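Local structure of member of DUF4221 family (Bacteroides vulgatus, 3S9J) at residues A138-S143 with Q170-G175; N206-R211 with Y275-Y280. The protein is of unknown function but folds as a six-bladed beta-propeller and belongs to the DUF4221 family. All blocks are in the same frame, centred on the assembly; numbering follows the deposited sequence. Where two conformers were deposited one is given.

Interaction 1 (A138-S143 with Q170-G175)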
# COMPACT_ATOMS: atom_id res chain seq x y z
N ALA A 138 -5.92 -2.03 -4.45
CA ALA A 138 -7.23 -2.08 -5.12
C ALA A 138 -7.72 -3.51 -5.07
O ALA A 138 -7.03 -4.42 -4.60
CB ALA A 138 -7.16 -1.55 -6.54
N PHE A 139 -8.94 -3.74 -5.57
CA PHE A 139 -9.45 -5.07 -5.69
C PHE A 139 -10.55 -5.07 -6.77
O PHE A 139 -11.08 -4.00 -7.16
CB PHE A 139 -9.94 -5.66 -4.36
CG PHE A 139 -11.06 -4.88 -3.69
CD1 PHE A 139 -10.77 -3.82 -2.84
CD2 PHE A 139 -12.39 -5.22 -3.89
CE1 PHE A 139 -11.79 -3.10 -2.22
CE2 PHE A 139 -13.43 -4.50 -3.25
CZ PHE A 139 -13.11 -3.46 -2.41
N ILE A 140 -10.82 -6.25 -7.29
CA ILE A 140 -11.80 -6.41 -8.38
C ILE A 140 -12.89 -7.33 -7.89
O ILE A 140 -12.63 -8.44 -7.42
CB ILE A 140 -11.15 -6.90 -9.69
CG1 ILE A 140 -10.15 -5.84 -10.20
CG2 ILE A 140 -12.22 -7.20 -10.81
CD1 ILE A 140 -9.39 -6.20 -11.45
N LYS A 141 -14.13 -6.85 -7.96
CA LYS A 141 -15.30 -7.66 -7.60
C LYS A 141 -16.34 -7.43 -8.69
O LYS A 141 -16.64 -6.28 -9.02
CB LYS A 141 -15.84 -7.26 -6.21
CG LYS A 141 -17.04 -8.09 -5.69
CD LYS A 141 -17.45 -7.70 -4.24
CE LYS A 141 -18.58 -8.61 -3.67
NZ LYS A 141 -18.93 -8.32 -2.20
N ASP A 142 -16.85 -8.52 -9.27
CA ASP A 142 -17.90 -8.44 -10.29
C ASP A 142 -17.50 -7.48 -11.43
O ASP A 142 -18.30 -6.64 -11.82
CB ASP A 142 -19.20 -8.00 -9.63
CG ASP A 142 -20.43 -8.54 -10.31
OD1 ASP A 142 -20.33 -9.24 -11.35
OD2 ASP A 142 -21.52 -8.27 -9.77
N SER A 143 -16.27 -7.60 -11.90
CA SER A 143 -15.71 -6.81 -13.01
C SER A 143 -15.71 -5.27 -12.80
O SER A 143 -15.73 -4.51 -13.77
CB SER A 143 -16.41 -7.21 -14.32
OG SER A 143 -16.10 -8.57 -14.63
N GLN A 170 -15.15 1.44 -10.36
CA GLN A 170 -15.40 1.72 -11.76
C GLN A 170 -15.62 0.43 -12.50
O GLN A 170 -14.85 -0.53 -12.39
CB GLN A 170 -14.22 2.50 -12.37
CG GLN A 170 -14.49 2.87 -13.82
CD GLN A 170 -13.58 3.92 -14.35
OE1 GLN A 170 -12.35 3.85 -14.14
NE2 GLN A 170 -14.14 4.89 -15.04
N ASP A 171 -16.70 0.39 -13.29
CA ASP A 171 -17.05 -0.79 -14.04
C ASP A 171 -16.11 -0.87 -15.23
O ASP A 171 -16.02 0.06 -16.02
CB ASP A 171 -18.52 -0.69 -14.48
CG ASP A 171 -19.02 -1.96 -15.09
OD1 ASP A 171 -18.56 -2.29 -16.18
OD2 ASP A 171 -19.82 -2.66 -14.46
N LEU A 172 -15.44 -2.00 -15.39
CA LEU A 172 -14.45 -2.15 -16.45
C LEU A 172 -15.08 -2.40 -17.84
O LEU A 172 -14.39 -2.38 -18.85
CB LEU A 172 -13.48 -3.27 -16.08
CG LEU A 172 -12.66 -3.01 -14.80
CD1 LEU A 172 -11.93 -4.27 -14.35
CD2 LEU A 172 -11.69 -1.83 -15.01
N ARG A 173 -16.39 -2.60 -17.90
CA ARG A 173 -17.07 -2.62 -19.20
C ARG A 173 -17.59 -1.23 -19.56
O ARG A 173 -17.32 -0.72 -20.63
CB ARG A 173 -18.20 -3.61 -19.25
CG ARG A 173 -18.86 -3.59 -20.65
CD ARG A 173 -19.88 -4.59 -20.85
NE ARG A 173 -20.57 -4.36 -22.13
CZ ARG A 173 -20.10 -4.71 -23.33
NH1 ARG A 173 -18.91 -5.31 -23.45
NH2 ARG A 173 -20.80 -4.46 -24.42
N THR A 174 -18.34 -0.62 -18.66
CA THR A 174 -19.11 0.58 -19.00
C THR A 174 -18.44 1.91 -18.60
O THR A 174 -18.91 2.98 -19.03
CB THR A 174 -20.51 0.56 -18.34
OG1 THR A 174 -20.38 0.76 -16.94
CG2 THR A 174 -21.28 -0.77 -18.62
N GLY A 175 -17.43 1.83 -17.74
CA GLY A 175 -16.79 3.02 -17.18
C GLY A 175 -17.54 3.70 -16.04
O GLY A 175 -17.05 4.69 -15.47

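Interaction 2 (N206-R211 with Y275-Y280)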
# COMPACT_ATOMS: atom_id res chain seq x y z
N ASN A 206 -9.17 -9.87 0.92
CA ASN A 206 -9.05 -11.31 1.10
C ASN A 206 -10.08 -11.95 0.18
O ASN A 206 -11.28 -11.89 0.44
CB ASN A 206 -9.31 -11.59 2.59
CG ASN A 206 -9.53 -13.07 2.92
OD1 ASN A 206 -9.78 -13.90 2.05
ND2 ASN A 206 -9.46 -13.38 4.21
N TYR A 207 -9.62 -12.50 -0.94
CA TYR A 207 -10.54 -13.05 -1.95
C TYR A 207 -11.17 -14.36 -1.50
O TYR A 207 -12.28 -14.67 -1.91
CB TYR A 207 -9.85 -13.24 -3.30
CG TYR A 207 -9.60 -11.92 -4.04
CD1 TYR A 207 -10.61 -11.34 -4.81
CD2 TYR A 207 -8.36 -11.29 -3.98
CE1 TYR A 207 -10.40 -10.16 -5.49
CE2 TYR A 207 -8.14 -10.09 -4.66
CZ TYR A 207 -9.16 -9.55 -5.43
OH TYR A 207 -8.97 -8.37 -6.12
N LYS A 208 -10.47 -15.10 -0.66
CA LYS A 208 -11.02 -16.34 -0.09
C LYS A 208 -12.37 -16.09 0.59
O LYS A 208 -13.33 -16.84 0.41
CB LYS A 208 -10.02 -16.92 0.92
CG LYS A 208 -10.46 -18.22 1.65
CD LYS A 208 -9.53 -18.47 2.86
CE LYS A 208 -10.08 -19.46 3.86
NZ LYS A 208 -9.64 -20.85 3.56
N GLU A 209 -12.42 -15.05 1.42
CA GLU A 209 -13.63 -14.75 2.21
C GLU A 209 -14.38 -13.54 1.69
O GLU A 209 -15.36 -13.13 2.31
CB GLU A 209 -13.27 -14.51 3.69
CG GLU A 209 -12.55 -15.65 4.37
CD GLU A 209 -13.42 -16.91 4.50
OE1 GLU A 209 -14.65 -16.81 4.34
OE2 GLU A 209 -12.86 -17.98 4.78
N SER A 210 -13.93 -12.96 0.57
CA SER A 210 -14.53 -11.74 0.01
C SER A 210 -14.63 -10.66 1.09
O SER A 210 -15.71 -10.13 1.41
CB SER A 210 -15.89 -12.07 -0.63
OG SER A 210 -15.65 -12.75 -1.85
N ARG A 211 -13.47 -10.34 1.65
CA ARG A 211 -13.38 -9.59 2.89
C ARG A 211 -12.35 -8.45 2.75
O ARG A 211 -11.21 -8.68 2.40
CB ARG A 211 -12.99 -10.55 4.02
CG ARG A 211 -12.73 -9.93 5.36
CD ARG A 211 -12.57 -11.00 6.43
NE ARG A 211 -13.87 -11.61 6.73
CZ ARG A 211 -14.06 -12.83 7.22
NH1 ARG A 211 -13.03 -13.62 7.50
NH2 ARG A 211 -15.29 -13.26 7.42
N TYR A 275 -1.51 -17.38 1.78
CA TYR A 275 -0.94 -18.73 1.89
C TYR A 275 -1.14 -19.29 3.28
O TYR A 275 -1.48 -20.44 3.45
CB TYR A 275 0.54 -18.74 1.49
CG TYR A 275 0.73 -18.28 0.06
CD1 TYR A 275 0.45 -19.14 -1.00
CD2 TYR A 275 1.15 -16.99 -0.23
CE1 TYR A 275 0.57 -18.73 -2.33
CE2 TYR A 275 1.31 -16.55 -1.57
CZ TYR A 275 1.02 -17.42 -2.61
OH TYR A 275 1.15 -17.02 -3.91
N ARG A 276 -0.91 -18.47 4.29
CA ARG A 276 -1.04 -18.91 5.69
C ARG A 276 -2.34 -18.47 6.35
O ARG A 276 -2.63 -18.88 7.47
CB ARG A 276 0.19 -18.44 6.48
CG ARG A 276 1.40 -19.32 6.23
CD ARG A 276 2.69 -18.59 6.33
NE ARG A 276 2.78 -17.63 5.25
CZ ARG A 276 3.30 -17.87 4.05
NH1 ARG A 276 3.86 -19.05 3.76
NH2 ARG A 276 3.26 -16.91 3.14
N ASN A 277 -3.14 -17.66 5.65
CA ASN A 277 -4.41 -17.14 6.16
C ASN A 277 -4.26 -16.33 7.47
O ASN A 277 -4.96 -16.57 8.46
CB ASN A 277 -5.43 -18.30 6.33
CG ASN A 277 -6.87 -17.83 6.34
OD1 ASN A 277 -7.21 -16.76 5.84
ND2 ASN A 277 -7.76 -18.67 6.90
N VAL A 278 -3.33 -15.39 7.44
CA VAL A 278 -3.05 -14.47 8.55
C VAL A 278 -2.95 -13.06 8.00
O VAL A 278 -2.94 -12.86 6.79
CB VAL A 278 -1.74 -14.86 9.30
CG1 VAL A 278 -1.86 -16.24 9.95
CG2 VAL A 278 -0.55 -14.84 8.35
N TYR A 279 -2.90 -12.08 8.89
CA TYR A 279 -2.70 -10.68 8.52
C TYR A 279 -1.47 -10.14 9.22
O TYR A 279 -1.14 -10.56 10.33
CB TYR A 279 -3.90 -9.82 8.92
CG TYR A 279 -5.20 -10.26 8.29
CD1 TYR A 279 -5.95 -11.29 8.86
CD2 TYR A 279 -5.68 -9.65 7.13
CE1 TYR A 279 -7.16 -11.72 8.26
CE2 TYR A 279 -6.87 -10.05 6.54
CZ TYR A 279 -7.60 -11.08 7.10
OH TYR A 279 -8.78 -11.48 6.53
N TYR A 280 -0.80 -9.20 8.56
CA TYR A 280 0.33 -8.48 9.12
C TYR A 280 -0.02 -6.99 9.18
O TYR A 280 -0.38 -6.40 8.16
CB TYR A 280 1.59 -8.66 8.27
CG TYR A 280 1.95 -10.09 8.01
CD1 TYR A 280 2.36 -10.92 9.03
CD2 TYR A 280 1.90 -10.62 6.71
CE1 TYR A 280 2.67 -12.26 8.81
CE2 TYR A 280 2.22 -11.97 6.47
CZ TYR A 280 2.62 -12.77 7.52
OH TYR A 280 2.92 -14.11 7.30
O HOH W 1 -9.66 -15.49 6.32
O HOH W 2 -10.93 -17.91 7.00
O HOH W 3 -10.10 -13.41 7.80

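Interaction 1 (A138-S143 with Q170-G175)
L172 meets S143 through both its backbone N-H and the base of its side chain, and I140 through the methyl CD1. The carbonyl of S143 receives the amide N-H of L172: S143 O lies 3.0 Å from L172 N, the N-H...O angle is 168°, and the donor sits in the carbonyl plane. The same oxygen rests against the start of the leucine side chain, with L172 CB 3.5 Å from S143 O. The CG of L172 is placed beside its own backbone N, anti to the carbonyl carbon (chi1 -62°), which keeps the branch close to this carbonyl. Further out the fit is looser: I140 and L172 touch only methyl to methyl, I140 CD1 to L172 CD1 at 4.3 Å. On the solvent side, D142 and S143 form the exposed hairpin turn, both with positive phi, while R173 and T174 are likewise exposed. The turn after D171 is ordered from within. D171 OD1 accepts from R173 N at 2.8 Å, an Asx turn, and from T174 N at 3.0 Å, the latter from above the carboxylate plane. G175 N returns to D171 O, and Q170 NE2 bonds G175 O at 2.9 Å, also giving a hydrogen bond to N117 O. Within its blade, strand 144-148 lies between strands 139-141 and 165-171, and the contact joins the turn opening that middle strand to the end of strand 165-171. The preceding blade lies alongside: I140 and L172 both pack on L94 of strand 93-97, and Y116 of strand 112-117 hydrogen-bonds L172 O.

Interaction 2 (N206-R211 with Y275-Y280)
The backbones of N206 and N277 stay well apart, 9.0 Å between their CA atoms at the nearest point, so side chains and water bridge a tight turn with a G1 beta bulge (206-211) to the start of strand 278-284. The amide of N206, its CG anti to the backbone N (chi1 167°), sends ND2 to Y279 OH at 3.1 Å with an N-H...O angle of 170°; the hydroxyl oxygen lies in the amide plane, and amide and ring planes are 48° apart. ND2 also donates to a water that in turn donates to N277 OD1, an atom hydrogen-bonded to Y272 as well. N206 OD1 accepts from E209 N at 2.9 Å, an Asx motif. A second water joins E209 OE2 to N277 ND2, and a third sits at the edges of both the R211 guanidinium and the Y279 ring; R211 NE is salt-bridged to D226. An alanine in place of N206 would probably leave Y279 OH and the water bound to N277 OD1 without their amide donor, and E209 N without its side-chain acceptor. This polar, water-mediated contact between neighbouring blades uses both amide hydrogens of N206, which fixes the amide's rotation, OD1 turned to its own turn and ND2 to the next blade.

The two contacts come in series along the chain and occupy successive parts of the six-bladed propeller, with centres about 21 Å apart. Interaction 1 lies within the blade built of strands 139-141, 144-148, 165-171 and 177-183, near the surface. Interaction 2 instead crosses between the next two blades, from the hairpin turn joining strands 201-206 and 211-216 to strand 278-284. They meet directly: Y207 OH approaches I140 N to 3.0 Å, a probable hydrogen bond, and packs on F139 CA. The turn of interaction 2 thus touches the first strand of the blade that holds interaction 1, so three consecutive blades are linked.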